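Local structure of putative transcriptional regulator (Listeria innocua, 3LWF) at residues 22-27 against 58-63; 31-36 against 137-142; 113-116 against 122-125. The protein probably acts as a DNA-binding transcription factor of the Rrf2 family, a dimer whose winged helix-turn-helix would read the DNA. All blocks are in the same frame, centred on the assembly; numbering follows the deposited sequence.

Contact 1: 22-27 against 58-63. With SO4 (sulfate ion), chain F.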
ATOM      1  N   ILE A  22      -4.154   7.046   5.889  1.00 28.97           N
ATOM      2  CA  ILE A  22      -3.488   7.208   7.160  1.00 26.99           C
ATOM      3  C   ILE A  22      -3.632   8.662   7.480  1.00 26.06           C
ATOM      4  O   ILE A  22      -3.055   9.505   6.806  1.00 27.06           O
ATOM      5  CB  ILE A  22      -2.001   6.779   7.138  1.00 30.37           C
ATOM      6  CG1 ILE A  22      -1.878   5.328   6.683  1.00 31.55           C
ATOM      7  CG2 ILE A  22      -1.358   6.931   8.531  1.00 28.78           C
ATOM      8  CD1 ILE A  22      -0.479   4.810   6.657  1.00 30.98           C
ATOM      9  N   THR A  23      -4.422   8.943   8.512  1.00 24.85           N
ATOM     10  CA  THR A  23      -4.890  10.289   8.836  1.00 23.89           C
ATOM     11  C   THR A  23      -3.939  10.986   9.775  1.00 24.81           C
ATOM     12  O   THR A  23      -2.838  10.484  10.098  1.00 24.24           O
ATOM     13  CB  THR A  23      -6.288  10.233   9.474  1.00 24.47           C
ATOM     14  OG1 THR A  23      -6.199   9.765  10.820  1.00 21.96           O
ATOM     15  CG2 THR A  23      -7.174   9.293   8.675  1.00 20.83           C
ATOM     16  N   THR A  24      -4.344  12.166  10.212  1.00 23.56           N
ATOM     17  CA  THR A  24      -3.527  12.887  11.168  1.00 21.98           C
ATOM     18  C   THR A  24      -3.412  12.163  12.501  1.00 20.30           C
ATOM     19  O   THR A  24      -2.498  12.433  13.256  1.00 20.56           O
ATOM     20  CB  THR A  24      -4.038  14.305  11.386  1.00 22.59           C
ATOM     21  OG1 THR A  24      -5.386  14.250  11.829  1.00 23.65           O
ATOM     22  CG2 THR A  24      -3.943  15.097  10.089  1.00 21.02           C
ATOM     23  N   LYS A  25      -4.305  11.228  12.788  1.00 18.60           N
ATOM     24  CA  LYS A  25      -4.268  10.572  14.065  1.00 18.99           C
ATOM     25  C   LYS A  25      -2.990   9.731  14.167  1.00 20.23           C
ATOM     26  O   LYS A  25      -2.219   9.868  15.112  1.00 21.28           O
ATOM     27  CB  LYS A  25      -5.515   9.673  14.233  1.00 18.57           C
ATOM     28  CG  LYS A  25      -6.822  10.391  14.222  1.00 19.23           C
ATOM     29  CD  LYS A  25      -7.991   9.369  14.503  1.00 22.01           C
ATOM     30  CE  LYS A  25      -8.176   8.431  13.293  1.00 27.45           C
ATOM     31  NZ  LYS A  25      -9.459   7.731  13.179  1.00 42.74           N
ATOM     32  N   GLY A  26      -2.771   8.869  13.176  1.00 20.11           N
ATOM     33  CA  GLY A  26      -1.571   8.056  13.110  1.00 22.13           C
ATOM     34  C   GLY A  26      -0.337   8.918  12.916  1.00 21.13           C
ATOM     35  O   GLY A  26       0.703   8.691  13.529  1.00 22.80           O
ATOM     36  N   ARG A  27      -0.424   9.881  12.025  1.00 20.83           N
ATOM     37  CA  ARG A  27       0.748  10.669  11.709  1.00 22.19           C
ATOM     38  C   ARG A  27       1.196  11.501  12.905  1.00 21.84           C
ATOM     39  O   ARG A  27       2.370  11.569  13.207  1.00 22.72           O
ATOM     40  CB  ARG A  27       0.518  11.562  10.488  1.00 22.30           C
ATOM     41  CG  ARG A  27       0.354  10.760   9.194  1.00 25.40           C
ATOM     42  CD  ARG A  27      -0.143  11.649   8.094  1.00 28.15           C
ATOM     43  NE  ARG A  27      -0.661  10.914   6.948  1.00 27.39           N
ATOM     44  CZ  ARG A  27      -0.120  10.896   5.736  1.00 25.78           C
ATOM     45  NH1 ARG A  27       0.991  11.556   5.446  1.00 26.23           N
ATOM     46  NH2 ARG A  27      -0.719  10.206   4.787  1.00 24.65           N
ATOM     47  N   GLU A  58      -2.500  21.581  20.579  1.00 21.87           N
ATOM     48  CA  GLU A  58      -2.268  20.863  21.789  1.00 23.08           C
ATOM     49  C   GLU A  58      -3.504  20.069  22.154  1.00 21.43           C
ATOM     50  O   GLU A  58      -3.389  18.940  22.572  1.00 22.25           O
ATOM     51  CB  GLU A  58      -1.923  21.791  22.928  1.00 23.23           C
ATOM     52  CG  GLU A  58      -1.622  21.017  24.204  1.00 27.41           C
ATOM     53  CD  GLU A  58      -1.238  21.890  25.424  1.00 34.90           C
ATOM     54  OE1 GLU A  58      -1.170  23.139  25.291  1.00 31.69           O
ATOM     55  OE2 GLU A  58      -1.015  21.278  26.505  1.00 32.70           O
ATOM     56  N   HIS A  59      -4.670  20.696  22.042  1.00 21.12           N
ATOM     57  CA  HIS A  59      -5.954  20.063  22.386  1.00 23.71           C
ATOM     58  C   HIS A  59      -6.200  18.808  21.548  1.00 19.47           C
ATOM     59  O   HIS A  59      -6.738  17.832  22.047  1.00 23.18           O
ATOM     60  CB  HIS A  59      -7.120  21.079  22.219  1.00 25.70           C
ATOM     61  CG  HIS A  59      -8.402  20.685  22.917  1.00 34.95           C
ATOM     62  ND1 HIS A  59      -8.431  20.035  24.137  1.00 40.64           N
ATOM     63  CD2 HIS A  59      -9.702  20.898  22.583  1.00 34.50           C
ATOM     64  CE1 HIS A  59      -9.685  19.840  24.506  1.00 34.22           C
ATOM     65  NE2 HIS A  59     -10.475  20.363  23.586  1.00 32.67           N
ATOM     66  N   TYR A  60      -5.839  18.858  20.270  1.00 17.87           N
ATOM     67  CA  TYR A  60      -5.879  17.667  19.411  1.00 20.85           C
ATOM     68  C   TYR A  60      -4.881  16.563  19.868  1.00 21.43           C
ATOM     69  O   TYR A  60      -5.251  15.396  19.945  1.00 20.37           O
ATOM     70  CB  TYR A  60      -5.647  18.039  17.944  1.00 21.58           C
ATOM     71  CG  TYR A  60      -5.877  16.869  16.988  1.00 22.50           C
ATOM     72  CD1 TYR A  60      -7.091  16.195  16.944  1.00 24.89           C
ATOM     73  CD2 TYR A  60      -4.872  16.432  16.152  1.00 28.35           C
ATOM     74  CE1 TYR A  60      -7.305  15.131  16.041  1.00 27.79           C
ATOM     75  CE2 TYR A  60      -5.059  15.379  15.285  1.00 26.01           C
ATOM     76  CZ  TYR A  60      -6.263  14.716  15.239  1.00 26.93           C
ATOM     77  OH  TYR A  60      -6.405  13.698  14.336  1.00 24.00           O
ATOM     78  N   LEU A  61      -3.660  16.936  20.242  1.00 18.59           N
ATOM     79  CA  LEU A  61      -2.685  15.919  20.692  1.00 21.61           C
ATOM     80  C   LEU A  61      -3.206  15.264  21.960  1.00 22.68           C
ATOM     81  O   LEU A  61      -2.971  14.072  22.171  1.00 19.50           O
ATOM     82  CB  LEU A  61      -1.284  16.501  20.924  1.00 20.38           C
ATOM     83  CG  LEU A  61      -0.602  17.138  19.728  1.00 21.44           C
ATOM     84  CD1 LEU A  61       0.821  17.586  20.044  1.00 25.51           C
ATOM     85  CD2 LEU A  61      -0.625  16.219  18.531  1.00 20.81           C
ATOM     86  N   GLU A  62      -3.922  16.033  22.792  1.00 24.11           N
ATOM     87  CA  GLU A  62      -4.395  15.515  24.073  1.00 25.56           C
ATOM     88  C   GLU A  62      -5.371  14.404  23.804  1.00 23.57           C
ATOM     89  O   GLU A  62      -5.521  13.545  24.616  1.00 24.22           O
ATOM     90  CB  GLU A  62      -5.136  16.562  24.920  1.00 25.88           C
ATOM     91  CG  GLU A  62      -4.266  17.499  25.736  1.00 38.82           C
ATOM     92  CD  GLU A  62      -5.067  18.717  26.303  1.00 47.09           C
ATOM     93  OE1 GLU A  62      -6.256  18.546  26.628  1.00 44.87           O
ATOM     94  OE2 GLU A  62      -4.519  19.844  26.402  1.00 51.43           O
ATOM     95  N   GLN A  63      -6.034  14.456  22.660  1.00 23.66           N
ATOM     96  CA  GLN A  63      -6.950  13.423  22.245  1.00 23.49           C
ATOM     97  C   GLN A  63      -6.248  12.203  21.681  1.00 24.05           C
ATOM     98  O   GLN A  63      -6.831  11.145  21.645  1.00 22.92           O
ATOM     99  CB  GLN A  63      -7.903  13.944  21.163  1.00 24.73           C
ATOM    100  CG  GLN A  63      -8.582  15.283  21.476  1.00 22.23           C
ATOM    101  CD  GLN A  63      -9.201  15.325  22.830  1.00 23.02           C
ATOM    102  OE1 GLN A  63      -9.985  14.446  23.194  1.00 23.26           O
ATOM    103  NE2 GLN A  63      -8.875  16.363  23.592  1.00 23.88           N
TER
HETATM  104  S   SO4 F 142     -10.158   6.392  10.393  0.50 36.64           S
HETATM  105  O1  SO4 F 142     -10.022   5.977   8.993  0.50 39.01           O
HETATM  106  O2  SO4 F 142     -10.736   7.738  10.429  0.50 28.07           O
HETATM  107  O3  SO4 F 142     -11.038   5.386  10.986  0.50 27.43           O
HETATM  108  O4  SO4 F 142      -8.816   6.400  10.994  0.50 22.00           O
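Tyr60 reaches from helix 58-70 to the first turn of helix 24-38, where its OH lies 2.8 Å from Thr24 OG1 in a hydrogen bond that either hydroxyl could donate. A chi1 of -172° sets the ring opposite the backbone N of Tyr60 and sends it toward helix 24-38; the two side chains meet at about a right angle, with the threonine oblique to the ring. Beside it the aliphatic part of Lys25 adds a second touch, CG lying 3.3 Å from Tyr60 OH. The lysine chain then bends at chi3 (-70°) and leads off toward a sulfate ion, probably from the crystallisation liquor, whose O4 is hydrogen-bonded by NZ at 2.6 Å; Gly104 N binds the same ion. Thr23, the N-cap, accepts from Lys25 N through OG1 at 3.1 Å. Arg27 holds the residue before the cap, folding back side-on so that NE (2.8 Å) and NH2 (3.2 Å) both donate to Ile22 O within the guanidinium plane. Arg27 NH1 also reaches the second subunit. Helices 47-54 and 58-70 are consistent with the helix-turn-helix of an Rrf2-type winged-helix domain, which this surface contact joins to helix 24-38. Leu61, on the same helix as Tyr60, packs against Tyr28 of helix 24-38 and Ala51 of helix 47-54, while Glu103, after helix 95-102, binds Thr23 OG1 and Gly26 N.

Contact 2: 31-36 against 137-142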
ATOM      1  N   THR A  31       4.431  11.598  15.332  1.00 20.38           N
ATOM      2  CA  THR A  31       5.192  12.783  15.715  1.00 22.99           C
ATOM      3  C   THR A  31       5.410  12.761  17.249  1.00 22.66           C
ATOM      4  O   THR A  31       6.498  13.002  17.719  1.00 25.75           O
ATOM      5  CB  THR A  31       4.544  14.082  15.235  1.00 23.16           C
ATOM      6  OG1 THR A  31       4.640  14.163  13.812  1.00 24.62           O
ATOM      7  CG2 THR A  31       5.250  15.323  15.831  1.00 20.53           C
ATOM      8  N   ILE A  32       4.384  12.431  18.013  1.00 21.56           N
ATOM      9  CA  ILE A  32       4.489  12.473  19.467  1.00 21.07           C
ATOM     10  C   ILE A  32       5.532  11.449  19.968  1.00 22.29           C
ATOM     11  O   ILE A  32       6.467  11.797  20.705  1.00 18.56           O
ATOM     12  CB  ILE A  32       3.145  12.151  20.139  1.00 18.96           C
ATOM     13  CG1 ILE A  32       2.143  13.315  20.016  1.00 21.57           C
ATOM     14  CG2 ILE A  32       3.364  11.831  21.617  1.00 18.79           C
ATOM     15  CD1 ILE A  32       0.688  12.884  20.350  1.00 16.64           C
ATOM     16  N   THR A  33       5.371  10.200  19.529  1.00 19.17           N
ATOM     17  CA  THR A  33       6.227   9.137  20.004  1.00 20.28           C
ATOM     18  C   THR A  33       7.649   9.273  19.539  1.00 21.27           C
ATOM     19  O   THR A  33       8.565   8.934  20.287  1.00 22.20           O
ATOM     20  CB  THR A  33       5.682   7.756  19.676  1.00 20.59           C
ATOM     21  OG1 THR A  33       5.538   7.629  18.268  1.00 21.73           O
ATOM     22  CG2 THR A  33       4.331   7.564  20.331  1.00 18.13           C
ATOM     23  N   LEU A  34       7.848   9.784  18.332  1.00 20.11           N
ATOM     24  CA  LEU A  34       9.201  10.102  17.890  1.00 22.02           C
ATOM     25  C   LEU A  34       9.854  11.188  18.717  1.00 20.02           C
ATOM     26  O   LEU A  34      11.082  11.157  18.953  1.00 21.20           O
ATOM     27  CB  LEU A  34       9.233  10.503  16.407  1.00 15.95           C
ATOM     28  CG  LEU A  34       8.933   9.389  15.391  1.00 21.98           C
ATOM     29  CD1 LEU A  34       8.675  10.059  13.993  1.00 23.06           C
ATOM     30  CD2 LEU A  34      10.009   8.267  15.345  1.00 16.50           C
ATOM     31  N   GLU A  35       9.097  12.224  19.047  1.00 20.71           N
ATOM     32  CA  GLU A  35       9.681  13.306  19.884  1.00 21.91           C
ATOM     33  C   GLU A  35      10.006  12.788  21.292  1.00 21.82           C
ATOM     34  O   GLU A  35      11.032  13.147  21.874  1.00 21.33           O
ATOM     35  CB  GLU A  35       8.734  14.484  19.998  1.00 19.54           C
ATOM     36  CG  GLU A  35       8.639  15.261  18.733  1.00 27.89           C
ATOM     37  CD  GLU A  35       9.987  15.791  18.317  1.00 32.88           C
ATOM     38  OE1 GLU A  35      10.612  16.454  19.166  1.00 31.74           O
ATOM     39  OE2 GLU A  35      10.415  15.501  17.179  1.00 32.33           O
ATOM     40  N   LEU A  36       9.142  11.930  21.826  1.00 20.87           N
ATOM     41  CA  LEU A  36       9.431  11.292  23.108  1.00 21.21           C
ATOM     42  C   LEU A  36      10.649  10.377  22.992  1.00 21.89           C
ATOM     43  O   LEU A  36      11.460  10.315  23.920  1.00 23.68           O
ATOM     44  CB  LEU A  36       8.204  10.555  23.669  1.00 23.08           C
ATOM     45  CG  LEU A  36       6.968  11.412  23.969  1.00 23.61           C
ATOM     46  CD1 LEU A  36       5.833  10.521  24.446  1.00 18.86           C
ATOM     47  CD2 LEU A  36       7.233  12.508  25.001  1.00 20.20           C
ATOM     48  N   THR A 137       9.422  -2.262  11.406  1.00 24.18           N
ATOM     49  CA  THR A 137      10.135  -0.986  11.419  1.00 25.00           C
ATOM     50  C   THR A 137       9.901  -0.380  12.792  1.00 26.27           C
ATOM     51  O   THR A 137       8.737  -0.226  13.203  1.00 27.49           O
ATOM     52  CB  THR A 137       9.611  -0.014  10.319  1.00 25.08           C
ATOM     53  OG1 THR A 137       9.710  -0.646   9.045  1.00 23.93           O
ATOM     54  CG2 THR A 137      10.366   1.331  10.293  1.00 20.12           C
ATOM     55  N   THR A 138      10.987  -0.016  13.483  1.00 23.04           N
ATOM     56  CA  THR A 138      10.910   0.530  14.825  1.00 21.73           C
ATOM     57  C   THR A 138      11.062   2.034  14.840  1.00 22.33           C
ATOM     58  O   THR A 138      11.476   2.664  13.843  1.00 21.15           O
ATOM     59  CB  THR A 138      12.038  -0.040  15.716  1.00 25.92           C
ATOM     60  OG1 THR A 138      13.322   0.335  15.161  1.00 19.20           O
ATOM     61  CG2 THR A 138      11.914  -1.542  15.842  1.00 17.62           C
ATOM     62  N   LEU A 139      10.726   2.630  15.979  1.00 20.41           N
ATOM     63  CA  LEU A 139      10.937   4.053  16.127  1.00 22.48           C
ATOM     64  C   LEU A 139      12.418   4.391  15.887  1.00 23.21           C
ATOM     65  O   LEU A 139      12.734   5.421  15.290  1.00 23.67           O
ATOM     66  CB  LEU A 139      10.481   4.541  17.497  1.00 24.10           C
ATOM     67  CG  LEU A 139       8.984   4.483  17.805  1.00 25.92           C
ATOM     68  CD1 LEU A 139       8.716   4.913  19.233  1.00 22.19           C
ATOM     69  CD2 LEU A 139       8.220   5.348  16.811  1.00 23.87           C
ATOM     70  N   SER A 140      13.325   3.531  16.339  1.00 24.17           N
ATOM     71  CA  SER A 140      14.775   3.737  16.071  1.00 25.08           C
ATOM     72  C   SER A 140      15.117   3.720  14.598  1.00 22.14           C
ATOM     73  O   SER A 140      15.876   4.551  14.130  1.00 22.10           O
ATOM     74  CB  SER A 140      15.617   2.690  16.803  1.00 23.67           C
ATOM     75  OG  SER A 140      15.345   2.844  18.174  1.00 34.68           O
ATOM     76  N   ASP A 141      14.538   2.787  13.864  1.00 23.25           N
ATOM     77  CA  ASP A 141      14.691   2.757  12.405  1.00 23.89           C
ATOM     78  C   ASP A 141      14.270   4.092  11.803  1.00 24.39           C
ATOM     79  O   ASP A 141      14.928   4.623  10.897  1.00 25.39           O
ATOM     80  CB  ASP A 141      13.813   1.646  11.791  1.00 25.05           C
ATOM     81  CG  ASP A 141      14.278   0.274  12.143  1.00 22.41           C
ATOM     82  OD1 ASP A 141      15.457   0.129  12.471  1.00 28.95           O
ATOM     83  OD2 ASP A 141      13.459  -0.669  12.140  1.00 25.49           O
ATOM     84  N   LEU A 142      13.157   4.639  12.287  1.00 23.29           N
ATOM     85  CA  LEU A 142      12.629   5.850  11.680  1.00 21.68           C
ATOM     86  C   LEU A 142      13.525   7.043  12.013  1.00 25.07           C
ATOM     87  O   LEU A 142      13.871   7.817  11.148  1.00 22.38           O
ATOM     88  CB  LEU A 142      11.217   6.113  12.144  1.00 21.30           C
ATOM     89  CG  LEU A 142      10.148   5.119  11.693  1.00 25.59           C
ATOM     90  CD1 LEU A 142       8.773   5.651  12.109  1.00 20.82           C
ATOM     91  CD2 LEU A 142      10.219   4.843  10.163  1.00 19.82           C
TER
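Leu34 and Leu139 meet methyl to methyl, their CD2 atoms 3.7 Å apart, and form the centre of a small buried apolar contact between helix 24-38 and the first turn of helix 139-144. Leu34 CD2 also reaches Leu142 CB at 4.0 Å, so this one methyl rests on two residues three apart, on one side of the helical turn. Leu139 points directly at the opposing helix and spreads its branches: CD2 faces Leu34 and also lies 3.8 Å from Thr33 OG1, while CD1 approaches Thr33 CB. With Thr33 OG1 placed between its backbone N and carbonyl carbon (chi1 59°), the hydroxyl can bond back to Gly29 O, which satisfies it beside the leucine. The side-chain hydrogen bonds of 137-142 form a capping box at the start of helix 139-144: Asp141 N donates to Thr138 OG1 at 3.0 Å, and Thr138 N donates to Asp141 OD2 at 2.9 Å, meeting the carboxylate from above its plane. Around this core, Leu139 also packs on Leu86 of strand 83-86 and on Ile93, Thr33 touches Leu68 of helix 58-70, and Ala118 and Glu121 of the second subunit lie against Leu34 and Leu142.

Contact 3: 113-116 against 122-125. With SO4 (sulfate ion), chain K.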
ATOM      1  N   GLU A 113     -16.058  -7.806  -6.455  1.00 37.38           N
ATOM      2  CA  GLU A 113     -16.899  -9.025  -6.334  1.00 40.37           C
ATOM      3  C   GLU A 113     -16.598 -10.112  -7.365  1.00 42.30           C
ATOM      4  O   GLU A 113     -16.673 -11.296  -7.054  1.00 43.33           O
ATOM      5  CB  GLU A 113     -18.401  -8.694  -6.410  1.00 38.85           C
ATOM      6  N   ASP A 114     -16.276  -9.715  -8.587  1.00 43.57           N
ATOM      7  CA  ASP A 114     -16.040 -10.689  -9.655  1.00 46.87           C
ATOM      8  C   ASP A 114     -14.620 -11.274  -9.639  1.00 44.96           C
ATOM      9  O   ASP A 114     -14.335 -12.230 -10.360  1.00 42.46           O
ATOM     10  CB  ASP A 114     -16.382 -10.093 -11.054  1.00 49.62           C
ATOM     11  CG  ASP A 114     -15.572  -8.786 -11.417  1.00 59.13           C
ATOM     12  OD1 ASP A 114     -14.598  -8.413 -10.714  1.00 67.26           O
ATOM     13  OD2 ASP A 114     -15.932  -8.129 -12.435  1.00 62.12           O
ATOM     14  N   GLU A 115     -13.735 -10.709  -8.813  1.00 42.67           N
ATOM     15  CA  GLU A 115     -12.321 -11.077  -8.864  1.00 39.43           C
ATOM     16  C   GLU A 115     -12.150 -12.514  -8.520  1.00 35.65           C
ATOM     17  O   GLU A 115     -12.952 -13.084  -7.778  1.00 37.12           O
ATOM     18  CB  GLU A 115     -11.451 -10.216  -7.945  1.00 38.46           C
ATOM     19  CG  GLU A 115     -11.056  -8.968  -8.650  1.00 40.71           C
ATOM     20  CD  GLU A 115     -10.303  -7.982  -7.797  1.00 45.55           C
ATOM     21  OE1 GLU A 115     -10.061  -8.268  -6.591  1.00 28.88           O
ATOM     22  OE2 GLU A 115      -9.948  -6.920  -8.376  1.00 37.72           O
ATOM     23  N   GLU A 116     -11.116 -13.104  -9.099  1.00 32.44           N
ATOM     24  CA  GLU A 116     -10.812 -14.483  -8.847  1.00 32.50           C
ATOM     25  C   GLU A 116      -9.536 -14.630  -8.024  1.00 28.25           C
ATOM     26  O   GLU A 116      -8.872 -13.650  -7.679  1.00 26.71           O
ATOM     27  CB  GLU A 116     -10.752 -15.219 -10.183  1.00 33.63           C
ATOM     28  CG  GLU A 116     -12.167 -15.423 -10.782  1.00 40.90           C
ATOM     29  CD  GLU A 116     -12.214 -15.489 -12.321  1.00 47.43           C
ATOM     30  OE1 GLU A 116     -11.351 -14.904 -13.014  1.00 57.55           O
ATOM     31  OE2 GLU A 116     -13.162 -16.086 -12.852  1.00 49.38           O
ATOM     32  N   LEU A 122      -2.433 -11.267  -5.695  1.00 19.28           N
ATOM     33  CA  LEU A 122      -1.636 -10.057  -5.760  1.00 20.59           C
ATOM     34  C   LEU A 122      -1.903  -9.180  -4.550  1.00 21.50           C
ATOM     35  O   LEU A 122      -0.980  -8.537  -4.018  1.00 22.27           O
ATOM     36  CB  LEU A 122      -1.886  -9.279  -7.053  1.00 21.10           C
ATOM     37  CG  LEU A 122      -1.044  -8.007  -7.215  1.00 19.27           C
ATOM     38  CD1 LEU A 122       0.410  -8.438  -7.178  1.00 18.23           C
ATOM     39  CD2 LEU A 122      -1.373  -7.263  -8.496  1.00 16.55           C
ATOM     40  N   TRP A 123      -3.166  -9.131  -4.140  1.00 20.73           N
ATOM     41  CA  TRP A 123      -3.564  -8.224  -3.077  1.00 23.51           C
ATOM     42  C   TRP A 123      -2.997  -8.761  -1.773  1.00 23.22           C
ATOM     43  O   TRP A 123      -2.482  -7.995  -0.970  1.00 24.57           O
ATOM     44  CB  TRP A 123      -5.090  -8.070  -2.978  1.00 22.90           C
ATOM     45  CG  TRP A 123      -5.855  -7.592  -4.243  1.00 23.84           C
ATOM     46  CD1 TRP A 123      -7.123  -7.942  -4.578  1.00 22.19           C
ATOM     47  CD2 TRP A 123      -5.388  -6.730  -5.306  1.00 18.92           C
ATOM     48  NE1 TRP A 123      -7.477  -7.369  -5.764  1.00 25.77           N
ATOM     49  CE2 TRP A 123      -6.435  -6.617  -6.231  1.00 27.16           C
ATOM     50  CE3 TRP A 123      -4.193  -6.048  -5.558  1.00 28.23           C
ATOM     51  CZ2 TRP A 123      -6.340  -5.849  -7.372  1.00 24.65           C
ATOM     52  CZ3 TRP A 123      -4.089  -5.296  -6.704  1.00 29.57           C
ATOM     53  CH2 TRP A 123      -5.161  -5.207  -7.603  1.00 28.03           C
ATOM     54  N   THR A 124      -3.072 -10.084  -1.610  1.00 24.46           N
ATOM     55  CA  THR A 124      -2.501 -10.816  -0.470  1.00 22.30           C
ATOM     56  C   THR A 124      -1.028 -10.468  -0.294  1.00 23.43           C
ATOM     57  O   THR A 124      -0.568 -10.091   0.811  1.00 21.00           O
ATOM     58  CB  THR A 124      -2.704 -12.310  -0.663  1.00 24.00           C
ATOM     59  OG1 THR A 124      -4.108 -12.593  -0.686  1.00 22.63           O
ATOM     60  CG2 THR A 124      -2.070 -13.133   0.448  1.00 23.65           C
ATOM     61  N   ARG A 125      -0.284 -10.531  -1.388  1.00 23.29           N
ATOM     62  CA  ARG A 125       1.159 -10.252  -1.329  1.00 23.17           C
ATOM     63  C   ARG A 125       1.476  -8.807  -0.974  1.00 23.42           C
ATOM     64  O   ARG A 125       2.402  -8.532  -0.199  1.00 24.36           O
ATOM     65  CB  ARG A 125       1.854 -10.620  -2.636  1.00 21.09           C
ATOM     66  CG  ARG A 125       1.922 -12.114  -2.845  1.00 22.83           C
ATOM     67  CD  ARG A 125       2.557 -12.481  -4.170  1.00 26.47           C
ATOM     68  NE  ARG A 125       2.578 -13.929  -4.335  1.00 24.19           N
ATOM     69  CZ  ARG A 125       3.598 -14.638  -4.805  1.00 26.54           C
ATOM     70  NH1 ARG A 125       4.735 -14.068  -5.163  1.00 28.75           N
ATOM     71  NH2 ARG A 125       3.464 -15.948  -4.906  1.00 31.27           N
TER
HETATM   72  S   SO4 K 147       7.645 -16.584  -4.385  0.50 57.58           S
HETATM   73  O1  SO4 K 147       6.598 -16.317  -5.376  0.50 47.82           O
HETATM   74  O2  SO4 K 147       8.967 -16.220  -4.903  0.50 56.84           O
HETATM   75  O3  SO4 K 147       7.424 -15.823  -3.160  0.50 49.43           O
HETATM   76  O4  SO4 K 147       7.627 -18.012  -4.104  0.50 54.40           O
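Trp123 NE1 donates to Glu115 OE1 at 2.9 Å, a fairly straight bond (157°) that joins helix 117-136 to the loop before it. The carboxylate oxygen lies at the indole edge, close to the ring plane, and receives the N-H on its syn side, but tilted 34° out of the carboxylate plane; the carboxylate and ring planes are turned 39° apart. The extended glutamate and the indole together bridge CA atoms 10.9 Å apart, those of Glu115 and Trp123. In the next shell Ser111 OG also hydrogen-bonds OE1, while OE2 forms a salt bridge with Arg27 of the second subunit. Phe157 of that subunit meets the Trp123 ring edge-to-face. Arg125, further along the helix, donates from NH1 (2.9 Å) and NH2 (3.2 Å) to O1 of a sulfate ion, probably from the crystallisation liquor, and its NE forms a salt bridge with Glu121. A buried carboxylate is thus held by an indole N-H, a hydroxyl and an arginine from the partner chain. That array would probably stabilise its negative charge, and it couples the fold of this loop to the dimer interface.

Overall arrangement
From the N terminus, helix 24-38 opens both contact 1 and contact 2. Contact 1 closes first, when helix 58-70 returns to the start of that helix after the intervening helix 47-54. Contact 2 opens inside this loop and closes only at 137-142, so the two cross; they also touch, through Leu61 CD2 and Ile32 CD1, 4.0 Å apart. Contact 3 follows contact 1 in series and is nested within the long loop of contact 2, its centre about 33 Å from the centre of either. Contact 1 ties helix 24-38 to helix 58-70, and contact 2 ties it to helix 139-144, whereas contact 3 joins the loop before helix 117-136 to that helix, far from the chain centre. All three touch the second subunit.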